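PDB 4Q0W: DNA repair protein RAD2 from Saccharomyces cerevisiae, which cuts single-stranded DNA as a magnesium-dependent endonuclease and is essential for the incision step of excision repair, its catalytic core being captured here on DNA. Local coordinates for residues G1-W6 with D191-L197; L179-L184 with H324-F329; G247-M251 with K296-I302. All blocks are in the same frame, centred on the assembly; numbering follows the deposited sequence.

Interaction 1 of 3, residues G1-W6 with D191-L197; sequences GVHSFW and DDSDVFL. With CA (calcium ion), chain E; nucleotides of chain C.
Trp-6, Ser-193 and Gly-1 carry most of this largely buried contact, in which the N-terminus of the N-domain lies on an acidic loop of the I-domain. The backbones come closest at Gly-1 and Asp-194, with CA atoms 4.5 Å apart. Gly-1 N donates to Asp-194 OD2 at 2.8 Å and forms a salt bridge with Asp-192 OD1 at 3.0 Å; Asp-192 OD1 also caps Asp-194 N at 2.9 Å. A CB on Gly-1 would clash with Ser-193 OG and with OP2 of DA5 of chain C. Ser-193, chi1 p, accepts from Val-2 N through OG at 2.8 Å, and water 1 joins Ser-193 OG, Val-2 O and OP1 of DA5 of chain C. A type II beta turn over Val-2 to Phe-5 leads into helix 5-9. NE1 of Trp-6 (chi1 m, chi2 115°) and Ser-193 N each donate a hydrogen bond to OP1 of DA5 of chain C, both at 3.0 Å, and Trp-6 NE1 also makes a weak bond to Asp-191 O at 2.9 Å. Phe-5 (t) and Trp-6 cluster obliquely with the Phe-196 ring (m), Trp-6 CH2 lying 3.5 Å from Phe-196 CE2. Asp-194 OD2 binds calcium at 2.5 Å, and Glu-173 binds the same ion. An N-terminal amine beside a carboxylate-bound metal and substrate phosphate is consistent with the two-metal active site of FEN1/XPG-family nucleases, where Asp-192 and Asp-194 probably bind magnesium.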
loop_
_atom_site.group_PDB
_atom_site.type_symbol
_atom_site.label_atom_id
_atom_site.label_comp_id
_atom_site.label_asym_id
_atom_site.label_seq_id
_atom_site.Cartn_x
_atom_site.Cartn_y
_atom_site.Cartn_z
ATOM N N GLY A 1 -10.892 11.531 14.725
ATOM C CA GLY A 1 -11.576 11.061 13.535
ATOM C C GLY A 1 -11.597 9.552 13.409
ATOM O O GLY A 1 -10.944 8.836 14.174
ATOM N N VAL A 2 -12.363 9.066 12.440
ATOM C CA VAL A 2 -12.375 7.652 12.134
ATOM C C VAL A 2 -11.424 7.397 10.964
ATOM O O VAL A 2 -11.533 8.034 9.904
ATOM C CB VAL A 2 -13.783 7.182 11.776
ATOM C CG1 VAL A 2 -13.762 5.736 11.323
ATOM C CG2 VAL A 2 -14.716 7.362 12.970
ATOM N N HIS A 3 -10.503 6.457 11.146
ATOM C CA HIS A 3 -9.480 6.207 10.129
ATOM C C HIS A 3 -10.080 5.817 8.773
ATOM O O HIS A 3 -10.920 4.914 8.708
ATOM C CB HIS A 3 -8.519 5.117 10.598
ATOM C CG HIS A 3 -7.253 5.058 9.804
ATOM N ND1 HIS A 3 -6.899 3.964 9.041
ATOM C CD2 HIS A 3 -6.266 5.970 9.634
ATOM C CE1 HIS A 3 -5.742 4.199 8.449
ATOM N NE2 HIS A 3 -5.338 5.410 8.788
ATOM N N SER A 4 -9.651 6.502 7.707
ATOM C CA SER A 4 -10.112 6.237 6.334
ATOM C C SER A 4 -11.555 6.652 6.075
ATOM O O SER A 4 -12.086 6.423 4.978
ATOM C CB SER A 4 -9.960 4.750 5.943
ATOM O OG SER A 4 -8.638 4.294 6.110
ATOM N N PHE A 5 -12.209 7.239 7.063
ATOM C CA PHE A 5 -13.614 7.549 6.887
ATOM C C PHE A 5 -13.887 8.550 5.758
ATOM O O PHE A 5 -14.898 8.442 5.060
ATOM C CB PHE A 5 -14.261 8.044 8.174
ATOM C CG PHE A 5 -15.737 8.202 8.046
ATOM C CD1 PHE A 5 -16.553 7.081 7.949
ATOM C CD2 PHE A 5 -16.309 9.459 7.942
ATOM C CE1 PHE A 5 -17.926 7.218 7.790
ATOM C CE2 PHE A 5 -17.681 9.603 7.792
ATOM C CZ PHE A 5 -18.487 8.481 7.719
ATOM N N TRP A 6 -12.998 9.524 5.586
ATOM C CA TRP A 6 -13.190 10.512 4.532
ATOM C C TRP A 6 -13.059 9.862 3.158
ATOM O O TRP A 6 -13.668 10.321 2.198
ATOM C CB TRP A 6 -12.228 11.692 4.690
ATOM C CG TRP A 6 -12.597 12.586 5.844
ATOM C CD1 TRP A 6 -11.873 12.799 6.991
ATOM C CD2 TRP A 6 -13.790 13.370 5.976
ATOM N NE1 TRP A 6 -12.541 13.668 7.816
ATOM C CE2 TRP A 6 -13.719 14.040 7.217
ATOM C CE3 TRP A 6 -14.913 13.577 5.162
ATOM C CZ2 TRP A 6 -14.723 14.906 7.662
ATOM C CZ3 TRP A 6 -15.908 14.432 5.600
ATOM C CH2 TRP A 6 -15.807 15.091 6.842
ATOM N N ASP A 191 -12.878 19.467 10.200
ATOM C CA ASP A 191 -12.366 18.462 9.289
ATOM C C ASP A 191 -12.352 17.077 9.939
ATOM O O ASP A 191 -11.916 16.094 9.325
ATOM C CB ASP A 191 -10.957 18.819 8.825
ATOM C CG ASP A 191 -10.904 20.138 8.071
ATOM O OD1 ASP A 191 -11.947 20.559 7.520
ATOM O OD2 ASP A 191 -9.811 20.748 8.039
ATOM N N ASP A 192 -12.822 17.004 11.180
ATOM C CA ASP A 192 -12.708 15.768 11.951
ATOM C C ASP A 192 -13.945 14.888 11.766
ATOM O O ASP A 192 -15.039 15.250 12.196
ATOM C CB ASP A 192 -12.491 16.079 13.435
ATOM C CG ASP A 192 -12.048 14.844 14.231
ATOM O OD1 ASP A 192 -12.716 13.797 14.138
ATOM O OD2 ASP A 192 -11.017 14.907 14.931
ATOM N N SER A 193 -13.759 13.727 11.146
ATOM C CA SER A 193 -14.876 12.824 10.840
ATOM C C SER A 193 -15.677 12.337 12.049
ATOM O O SER A 193 -16.793 11.849 11.881
ATOM C CB SER A 193 -14.398 11.619 10.024
ATOM O OG SER A 193 -13.327 10.940 10.671
ATOM N N ASP A 194 -15.135 12.469 13.260
ATOM C CA ASP A 194 -15.893 12.077 14.459
ATOM C C ASP A 194 -17.232 12.788 14.582
ATOM O O ASP A 194 -18.161 12.269 15.211
ATOM C CB ASP A 194 -15.086 12.364 15.724
ATOM C CG ASP A 194 -14.065 11.308 15.993
ATOM O OD1 ASP A 194 -14.319 10.139 15.632
ATOM O OD2 ASP A 194 -13.004 11.637 16.551
ATOM N N VAL A 195 -17.327 13.986 14.003
ATOM C CA VAL A 195 -18.548 14.790 14.118
ATOM C C VAL A 195 -19.804 14.048 13.614
ATOM O O VAL A 195 -20.896 14.226 14.164
ATOM C CB VAL A 195 -18.391 16.171 13.398
ATOM C CG1 VAL A 195 -18.200 15.979 11.890
ATOM C CG2 VAL A 195 -19.575 17.059 13.674
ATOM N N PHE A 196 -19.655 13.209 12.587
ATOM C CA PHE A 196 -20.798 12.434 12.086
ATOM C C PHE A 196 -21.261 11.430 13.149
ATOM O O PHE A 196 -22.461 11.274 13.381
ATOM C CB PHE A 196 -20.440 11.667 10.805
ATOM C CG PHE A 196 -20.220 12.556 9.593
ATOM C CD1 PHE A 196 -21.274 13.258 9.027
ATOM C CD2 PHE A 196 -18.962 12.672 9.025
ATOM C CE1 PHE A 196 -21.069 14.076 7.923
ATOM C CE2 PHE A 196 -18.748 13.476 7.909
ATOM C CZ PHE A 196 -19.796 14.182 7.367
ATOM N N LEU A 197 -20.301 10.754 13.783
ATOM C CA LEU A 197 -20.603 9.734 14.794
ATOM C C LEU A 197 -21.266 10.343 16.023
ATOM O O LEU A 197 -22.106 9.701 16.659
ATOM C CB LEU A 197 -19.345 8.929 15.167
ATOM C CG LEU A 197 -18.983 7.829 14.157
ATOM C CD1 LEU A 197 -18.594 8.407 12.792
ATOM C CD2 LEU A 197 -17.876 6.914 14.676
HETATM CA CA CA E . -12.226 13.598 17.869
ATOM P P DA C 5 -9.529 12.864 10.486
ATOM O OP1 DA C 5 -11.004 13.000 10.280
ATOM O OP2 DA C 5 -8.953 11.559 10.919
ATOM O "O5'" DA C 5 -8.719 13.296 9.166
ATOM C "C5'" DA C 5 -8.913 14.623 8.631
ATOM C "C4'" DA C 5 -8.146 14.813 7.339
ATOM O "O4'" DA C 5 -6.730 14.921 7.629
ATOM C "C3'" DA C 5 -8.291 13.693 6.309
ATOM O "O3'" DA C 5 -8.496 14.305 5.039
ATOM C "C2'" DA C 5 -6.958 12.935 6.395
ATOM C "C1'" DA C 5 -5.986 14.041 6.808
ATOM N N9 DA C 5 -4.835 13.647 7.623
ATOM C C8 DA C 5 -4.839 12.889 8.771
ATOM N N7 DA C 5 -3.644 12.731 9.299
ATOM C C5 DA C 5 -2.799 13.445 8.449
ATOM C C6 DA C 5 -1.403 13.666 8.456
ATOM N N6 DA C 5 -0.586 13.172 9.398
ATOM N N1 DA C 5 -0.883 14.423 7.459
ATOM C C2 DA C 5 -1.703 14.922 6.526
ATOM N N3 DA C 5 -3.027 14.777 6.414
ATOM C C4 DA C 5 -3.518 14.019 7.414
ATOM P P DG C 4 -5.780 14.032 16.245
ATOM O OP1 DG C 4 -6.837 13.602 17.198
ATOM O OP2 DG C 4 -4.557 13.203 16.063
ATOM O "O5'" DG C 4 -6.428 14.250 14.801
ATOM C "C5'" DG C 4 -7.516 15.133 14.630
ATOM C "C4'" DG C 4 -7.827 15.186 13.146
ATOM O "O4'" DG C 4 -6.705 15.754 12.415
ATOM C "C3'" DG C 4 -8.100 13.826 12.498
ATOM O "O3'" DG C 4 -9.157 14.016 11.557
ATOM C "C2'" DG C 4 -6.769 13.445 11.833
ATOM C "C1'" DG C 4 -6.204 14.816 11.459
ATOM N N9 DG C 4 -4.750 14.933 11.552
ATOM C C8 DG C 4 -3.904 14.358 12.477
ATOM N N7 DG C 4 -2.648 14.684 12.306
ATOM C C5 DG C 4 -2.655 15.526 11.207
ATOM C C6 DG C 4 -1.584 16.188 10.565
ATOM O O6 DG C 4 -0.381 16.152 10.859
ATOM N N1 DG C 4 -2.033 16.942 9.479
ATOM C C2 DG C 4 -3.359 17.047 9.078
ATOM N N2 DG C 4 -3.624 17.827 8.007
ATOM N N3 DG C 4 -4.374 16.430 9.685
ATOM C C4 DG C 4 -3.945 15.695 10.738
HETATM O O HOH W 1 -11.427 10.562 8.970
HETATM O O HOH W 2 -10.022 13.250 16.816
HETATM O O HOH W 3 -10.435 15.150 17.996
#

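Interaction 2 of 3, residues L179-L184 with H324-F329; sequences LLQLNL and HDTTPF
The C-terminal end of helix 172-181 meets the irregular chain 324-329, which follows helix 311-318. Residues 179-181 are helical, and a Schellman motif ends the helix: Leu-184 N bonds to Leu-179 O at 2.9 Å and Asn-183 N to Leu-180 O at 2.8 Å, with Asn-183 at positive phi (56/32). The two chains draw together along their length, the paired CA atoms being 8.2 Å apart at Leu-179 and His-324, 6.7 Å at Leu-182 and Thr-326, and 5.8 Å at Leu-184 and Pro-328. Leu-179, Leu-182 and Leu-184 all adopt the mt rotamer. Leu-184, the most deeply engaged, points toward the loop and places CD1 3.5 Å from Asp-325 O, CD2 3.5 Å from Thr-326 O and CB 3.9 Å from Phe-329 CE2. Phe-329 (m, chi2 -76°) swings its ring in so that Leu-179 CD2 reaches the ring edge, 3.9 Å from CZ; Val-72 and Ile-166 of the central sheet also touch this ring. Leu-182 extends CD1 to 3.7 Å from His-324 O and CD2 to 4.1 Å from Thr-326 CG2. Asp-325, chi1 t, shapes the loop through an Asx turn: its OD1 accepts from Thr-327 N at 2.7 Å and from Thr-327 OG1 at 2.8 Å. Water 4 bridges Leu-184 O and Phe-329 N, at 2.8 Å from each. The segments are thus joined by van der Waals contacts and one water-mediated link: leucine methyls pack on the Phe-329 ring and also against backbone carbonyls, so the contact rests on shape rather than on direct polar bonds.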
loop_
_atom_site.group_PDB
_atom_site.type_symbol
_atom_site.label_atom_id
_atom_site.label_comp_id
_atom_site.label_asym_id
_atom_site.label_seq_id
_atom_site.Cartn_x
_atom_site.Cartn_y
_atom_site.Cartn_z
ATOM N N LEU A 179 -24.983 21.648 19.141
ATOM C CA LEU A 179 -25.415 22.988 18.754
ATOM C C LEU A 179 -26.294 22.936 17.507
ATOM O O LEU A 179 -27.323 23.626 17.418
ATOM C CB LEU A 179 -24.213 23.902 18.495
ATOM C CG LEU A 179 -23.282 24.212 19.664
ATOM C CD1 LEU A 179 -22.322 25.337 19.267
ATOM C CD2 LEU A 179 -24.063 24.571 20.935
ATOM N N LEU A 180 -25.890 22.122 16.537
ATOM C CA LEU A 180 -26.666 21.999 15.311
ATOM C C LEU A 180 -28.021 21.356 15.615
ATOM O O LEU A 180 -29.058 21.862 15.187
ATOM C CB LEU A 180 -25.900 21.201 14.251
ATOM C CG LEU A 180 -26.597 21.020 12.897
ATOM C CD1 LEU A 180 -26.884 22.367 12.209
ATOM C CD2 LEU A 180 -25.777 20.118 11.984
ATOM N N GLN A 181 -28.015 20.265 16.381
ATOM C CA GLN A 181 -29.262 19.560 16.712
ATOM C C GLN A 181 -30.283 20.475 17.403
ATOM O O GLN A 181 -31.487 20.318 17.219
ATOM C CB GLN A 181 -28.981 18.314 17.564
ATOM N N LEU A 182 -29.790 21.445 18.169
ATOM C CA LEU A 182 -30.660 22.380 18.875
ATOM C C LEU A 182 -30.932 23.630 18.056
ATOM O O LEU A 182 -31.482 24.602 18.573
ATOM C CB LEU A 182 -30.028 22.789 20.198
ATOM C CG LEU A 182 -29.787 21.677 21.211
ATOM C CD1 LEU A 182 -28.846 22.153 22.296
ATOM C CD2 LEU A 182 -31.114 21.240 21.808
ATOM N N ASN A 183 -30.529 23.607 16.789
ATOM C CA ASN A 183 -30.714 24.749 15.888
ATOM C C ASN A 183 -30.089 26.059 16.407
ATOM O O ASN A 183 -30.590 27.155 16.146
ATOM C CB ASN A 183 -32.199 24.936 15.557
ATOM C CG ASN A 183 -32.427 25.884 14.395
ATOM O OD1 ASN A 183 -31.718 25.832 13.381
ATOM N ND2 ASN A 183 -33.412 26.769 14.540
ATOM N N LEU A 184 -28.992 25.943 17.146
ATOM C CA LEU A 184 -28.264 27.124 17.596
ATOM C C LEU A 184 -27.310 27.609 16.503
ATOM O O LEU A 184 -26.872 28.768 16.518
ATOM C CB LEU A 184 -27.509 26.825 18.888
ATOM C CG LEU A 184 -28.393 26.445 20.081
ATOM C CD1 LEU A 184 -27.566 26.270 21.351
ATOM C CD2 LEU A 184 -29.491 27.484 20.295
ATOM N N HIS A 324 -26.320 21.136 27.056
ATOM C CA HIS A 324 -27.615 21.055 26.374
ATOM C C HIS A 324 -28.385 22.378 26.375
ATOM O O HIS A 324 -29.524 22.445 25.903
ATOM C CB HIS A 324 -28.475 19.958 27.004
ATOM C CG HIS A 324 -27.848 18.603 26.951
ATOM N ND1 HIS A 324 -28.055 17.728 25.905
ATOM C CD2 HIS A 324 -27.006 17.976 27.806
ATOM C CE1 HIS A 324 -27.370 16.619 26.122
ATOM N NE2 HIS A 324 -26.725 16.743 27.269
ATOM N N ASP A 325 -27.753 23.421 26.908
ATOM C CA ASP A 325 -28.330 24.771 26.968
ATOM C C ASP A 325 -28.901 25.216 25.615
ATOM O O ASP A 325 -28.246 25.091 24.577
ATOM C CB ASP A 325 -27.248 25.743 27.454
ATOM C CG ASP A 325 -27.748 27.174 27.613
ATOM O OD1 ASP A 325 -28.942 27.452 27.378
ATOM O OD2 ASP A 325 -26.927 28.027 27.993
ATOM N N THR A 326 -30.132 25.718 25.629
ATOM C CA THR A 326 -30.786 26.174 24.400
ATOM C C THR A 326 -30.744 27.700 24.199
ATOM O O THR A 326 -31.316 28.216 23.243
ATOM C CB THR A 326 -32.248 25.697 24.334
ATOM O OG1 THR A 326 -32.966 26.217 25.458
ATOM C CG2 THR A 326 -32.316 24.169 24.359
ATOM N N THR A 327 -30.069 28.416 25.093
ATOM C CA THR A 327 -29.919 29.863 24.943
ATOM C C THR A 327 -29.185 30.198 23.647
ATOM O O THR A 327 -28.053 29.753 23.434
ATOM C CB THR A 327 -29.113 30.464 26.094
ATOM O OG1 THR A 327 -29.705 30.094 27.344
ATOM C CG2 THR A 327 -29.071 31.982 25.973
ATOM N N PRO A 328 -29.820 30.995 22.775
ATOM C CA PRO A 328 -29.173 31.347 21.504
ATOM C C PRO A 328 -27.883 32.154 21.709
ATOM O O PRO A 328 -27.718 32.834 22.727
ATOM C CB PRO A 328 -30.235 32.201 20.795
ATOM C CG PRO A 328 -31.550 31.784 21.425
ATOM C CD PRO A 328 -31.196 31.519 22.865
ATOM N N PHE A 329 -26.965 32.066 20.751
ATOM C CA PHE A 329 -25.740 32.852 20.822
ATOM C C PHE A 329 -25.994 34.296 20.393
ATOM O O PHE A 329 -26.913 34.571 19.613
ATOM C CB PHE A 329 -24.635 32.196 19.995
ATOM C CG PHE A 329 -24.233 30.846 20.523
ATOM C CD1 PHE A 329 -23.445 30.745 21.659
ATOM C CD2 PHE A 329 -24.683 29.680 19.916
ATOM C CE1 PHE A 329 -23.087 29.498 22.173
ATOM C CE2 PHE A 329 -24.332 28.433 20.426
ATOM C CZ PHE A 329 -23.530 28.349 21.557
HETATM O O HOH W 4 -27.692 30.661 18.426
#

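Interaction 3 of 3, residues G247-M251 with K296-I302; sequences GLKGM and KLVNNEI. With K (potassium ion), chain F; nucleotides of chain D.
This is a loop-to-helix-end contact beside the DNA: the turn between helices 230-240 and 253-263 meets the C-terminus of helix 288-299. Residues 248-251 form a type II beta turn (Met-251 N to Leu-248 O, 3.1 Å), while a Schellman motif with Glu-301 at positive phi closes the helix. CA atoms are 6.5 Å apart at Lys-249 and Asn-300, and 7.4 Å at Leu-248 and Ile-302. The all-t Lys-296 donates from NZ to Gly-250 O at 2.8 Å. Gly-250 (88/-13) has no room for a CB, which would clash with Asn-300 ND2; water 5 joins that ND2 to Lys-249 O. Lys-249, also all-t, packs CE 3.4 Å from Asn-300 OD1. Ile-302 CD1 approaches Lys-249 O at 3.7 Å, and Met-251 CE meets Leu-297 CD2 at 4.2 Å. Leu-248 O (3.0 Å) and Met-251 O (3.1 Å) bind potassium with OP2 of DC10 of chain D, whose OP1 accepts from Gly-250 N at 2.7 Å. Such potassium sharing is as in the helix-two-turn-helix (H2TH, or H3TH) motif of FEN1-family nucleases.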
loop_
_atom_site.group_PDB
_atom_site.type_symbol
_atom_site.label_atom_id
_atom_site.label_comp_id
_atom_site.label_asym_id
_atom_site.label_seq_id
_atom_site.Cartn_x
_atom_site.Cartn_y
_atom_site.Cartn_z
ATOM N N GLY A 247 -9.963 -0.686 16.636
ATOM C CA GLY A 247 -10.425 -1.400 15.450
ATOM C C GLY A 247 -9.810 -2.777 15.264
ATOM O O GLY A 247 -9.302 -3.371 16.218
ATOM N N LEU A 248 -9.853 -3.296 14.037
ATOM C CA LEU A 248 -9.350 -4.646 13.795
ATOM C C LEU A 248 -8.232 -4.657 12.765
ATOM O O LEU A 248 -8.340 -4.013 11.714
ATOM C CB LEU A 248 -10.473 -5.564 13.305
ATOM C CG LEU A 248 -11.654 -5.838 14.230
ATOM C CD1 LEU A 248 -12.570 -6.869 13.578
ATOM C CD2 LEU A 248 -11.194 -6.323 15.604
ATOM N N LYS A 249 -7.170 -5.401 13.054
ATOM C CA LYS A 249 -6.091 -5.555 12.085
ATOM C C LYS A 249 -6.642 -6.103 10.768
ATOM O O LYS A 249 -7.499 -6.992 10.760
ATOM C CB LYS A 249 -5.003 -6.482 12.623
ATOM C CG LYS A 249 -3.914 -6.794 11.599
ATOM C CD LYS A 249 -2.835 -7.703 12.156
ATOM C CE LYS A 249 -1.762 -7.963 11.097
ATOM N NZ LYS A 249 -0.728 -8.922 11.571
ATOM N N GLY A 250 -6.179 -5.545 9.655
ATOM C CA GLY A 250 -6.601 -6.021 8.352
ATOM C C GLY A 250 -7.861 -5.342 7.844
ATOM O O GLY A 250 -8.199 -5.477 6.667
ATOM N N MET A 251 -8.563 -4.616 8.716
ATOM C CA MET A 251 -9.772 -3.930 8.275
ATOM C C MET A 251 -9.503 -2.496 7.796
ATOM O O MET A 251 -9.448 -1.555 8.596
ATOM C CB MET A 251 -10.847 -3.928 9.362
ATOM C CG MET A 251 -11.364 -5.312 9.742
ATOM S SD MET A 251 -12.444 -6.068 8.492
ATOM C CE MET A 251 -11.305 -7.297 7.829
ATOM N N LYS A 296 -8.720 -14.731 6.385
ATOM C CA LYS A 296 -8.030 -13.486 6.716
ATOM C C LYS A 296 -8.073 -13.162 8.217
ATOM O O LYS A 296 -7.061 -12.761 8.802
ATOM C CB LYS A 296 -8.621 -12.325 5.917
ATOM C CG LYS A 296 -8.019 -10.983 6.268
ATOM C CD LYS A 296 -8.475 -9.917 5.289
ATOM C CE LYS A 296 -7.916 -8.561 5.676
ATOM N NZ LYS A 296 -8.364 -7.514 4.723
ATOM N N LEU A 297 -9.242 -13.323 8.837
ATOM C CA LEU A 297 -9.378 -13.015 10.263
ATOM C C LEU A 297 -8.516 -13.964 11.100
ATOM O O LEU A 297 -7.835 -13.537 12.037
ATOM C CB LEU A 297 -10.852 -13.057 10.690
ATOM C CG LEU A 297 -11.789 -12.081 9.954
ATOM C CD1 LEU A 297 -13.255 -12.467 10.142
ATOM C CD2 LEU A 297 -11.573 -10.648 10.402
ATOM N N VAL A 298 -8.522 -15.243 10.737
ATOM C CA VAL A 298 -7.694 -16.239 11.422
ATOM C C VAL A 298 -6.219 -15.859 11.334
ATOM O O VAL A 298 -5.536 -15.726 12.359
ATOM C CB VAL A 298 -7.924 -17.656 10.866
ATOM C CG1 VAL A 298 -6.936 -18.649 11.476
ATOM C CG2 VAL A 298 -9.344 -18.105 11.153
ATOM N N ASN A 299 -5.739 -15.642 10.113
ATOM C CA ASN A 299 -4.351 -15.248 9.906
ATOM C C ASN A 299 -4.002 -13.982 10.677
ATOM O O ASN A 299 -2.886 -13.843 11.187
ATOM C CB ASN A 299 -4.039 -15.081 8.413
ATOM C CG ASN A 299 -2.563 -14.806 8.156
ATOM O OD1 ASN A 299 -2.184 -13.711 7.727
ATOM N ND2 ASN A 299 -1.720 -15.791 8.444
ATOM N N ASN A 300 -4.960 -13.070 10.799
ATOM C CA ASN A 300 -4.728 -11.868 11.601
ATOM C C ASN A 300 -4.987 -12.060 13.101
ATOM O O ASN A 300 -4.959 -11.090 13.859
ATOM C CB ASN A 300 -5.521 -10.668 11.052
ATOM C CG ASN A 300 -4.924 -10.131 9.759
ATOM O OD1 ASN A 300 -3.726 -10.292 9.513
ATOM N ND2 ASN A 300 -5.755 -9.501 8.921
ATOM N N GLU A 301 -5.236 -13.306 13.508
ATOM C CA GLU A 301 -5.424 -13.657 14.919
ATOM C C GLU A 301 -6.550 -12.855 15.553
ATOM O O GLU A 301 -6.424 -12.364 16.668
ATOM C CB GLU A 301 -4.118 -13.457 15.696
ATOM C CG GLU A 301 -2.987 -14.383 15.222
ATOM C CD GLU A 301 -1.754 -14.317 16.113
ATOM O OE1 GLU A 301 -1.421 -13.221 16.617
ATOM O OE2 GLU A 301 -1.120 -15.372 16.316
ATOM N N ILE A 302 -7.651 -12.707 14.826
ATOM C CA ILE A 302 -8.732 -11.854 15.300
ATOM C C ILE A 302 -9.531 -12.578 16.381
ATOM O O ILE A 302 -9.884 -13.746 16.228
ATOM C CB ILE A 302 -9.682 -11.432 14.154
ATOM C CG1 ILE A 302 -8.922 -10.649 13.073
ATOM C CG2 ILE A 302 -10.838 -10.595 14.714
ATOM C CD1 ILE A 302 -8.318 -9.342 13.562
HETATM K K K F . -7.241 -1.427 10.779
ATOM P P DC D 10 -4.413 -2.654 8.213
ATOM O OP1 DC D 10 -4.247 -3.768 9.190
ATOM O OP2 DC D 10 -5.468 -1.627 8.405
ATOM O "O5'" DC D 10 -3.024 -1.883 8.081
ATOM C "C5'" DC D 10 -1.894 -2.722 7.869
ATOM C "C4'" DC D 10 -0.651 -1.870 7.773
ATOM O "O4'" DC D 10 -0.623 -1.193 6.495
ATOM C "C3'" DC D 10 -0.525 -0.791 8.849
ATOM O "O3'" DC D 10 0.716 -1.080 9.483
ATOM C "C2'" DC D 10 -0.538 0.529 8.067
ATOM C "C1'" DC D 10 -0.057 0.082 6.683
ATOM N N1 DC D 10 -0.486 0.844 5.476
ATOM C C2 DC D 10 0.507 1.311 4.604
ATOM O O2 DC D 10 1.689 1.097 4.892
ATOM N N3 DC D 10 0.150 1.995 3.491
ATOM C C4 DC D 10 -1.140 2.199 3.229
ATOM N N4 DC D 10 -1.433 2.870 2.110
ATOM C C5 DC D 10 -2.175 1.721 4.103
ATOM C C6 DC D 10 -1.812 1.051 5.206
ATOM P P DA D 9 -8.701 -2.681 2.870
ATOM O OP1 DA D 9 -9.679 -3.323 3.789
ATOM O OP2 DA D 9 -8.972 -1.307 2.372
ATOM O "O5'" DA D 9 -7.254 -2.714 3.559
ATOM C "C5'" DA D 9 -6.724 -3.967 3.984
ATOM C "C4'" DA D 9 -5.361 -3.769 4.611
ATOM O "O4'" DA D 9 -4.419 -3.317 3.604
ATOM C "C3'" DA D 9 -5.287 -2.739 5.737
ATOM O "O3'" DA D 9 -4.577 -3.373 6.781
ATOM C "C2'" DA D 9 -4.520 -1.555 5.136
ATOM C "C1'" DA D 9 -3.623 -2.274 4.133
ATOM N N9 DA D 9 -3.214 -1.507 2.963
ATOM C C8 DA D 9 -4.041 -0.860 2.078
ATOM N N7 DA D 9 -3.400 -0.270 1.104
ATOM C C5 DA D 9 -2.064 -0.556 1.355
ATOM C C6 DA D 9 -0.882 -0.200 0.676
ATOM N N6 DA D 9 -0.891 0.540 -0.444
ATOM N N1 DA D 9 0.296 -0.637 1.192
ATOM C C2 DA D 9 0.272 -1.377 2.316
ATOM N N3 DA D 9 -0.787 -1.761 3.044
ATOM C C4 DA D 9 -1.929 -1.319 2.500
HETATM O O HOH W 5 -8.579 -9.136 9.370
HETATM O O HOH W 6 -0.982 -11.459 12.037
HETATM O O HOH W 7 -7.667 1.097 10.191
HETATM O O HOH W 8 -5.172 -1.431 12.295
HETATM O O HOH W 9 -7.404 -0.049 12.965
#

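Interactions 1 and 3 both touch DNA, but at different strands: 1-6 with 191-197 holds the DA5 phosphate of chain C, whose OP1 is 7.7 Å from the bound calcium ion CA, whereas 247-251 with 296-302 grips chain D through potassium. Their centres are 22 Å and their nearest atoms about 6 Å apart, and the side chain of Val-2 lies about 10 Å from the potassium ion. Interaction 2 is similarly placed from interaction 1 (centres 22 Å, nearest atoms about 7 Å) but lies apart from the DNA (nearest atom about 16 Å) and from interaction 3 (centres 42 Å). Helix 172-181 connects it to the metal site: Glu-173, a calcium ligand with Asp-194, lies near its other end.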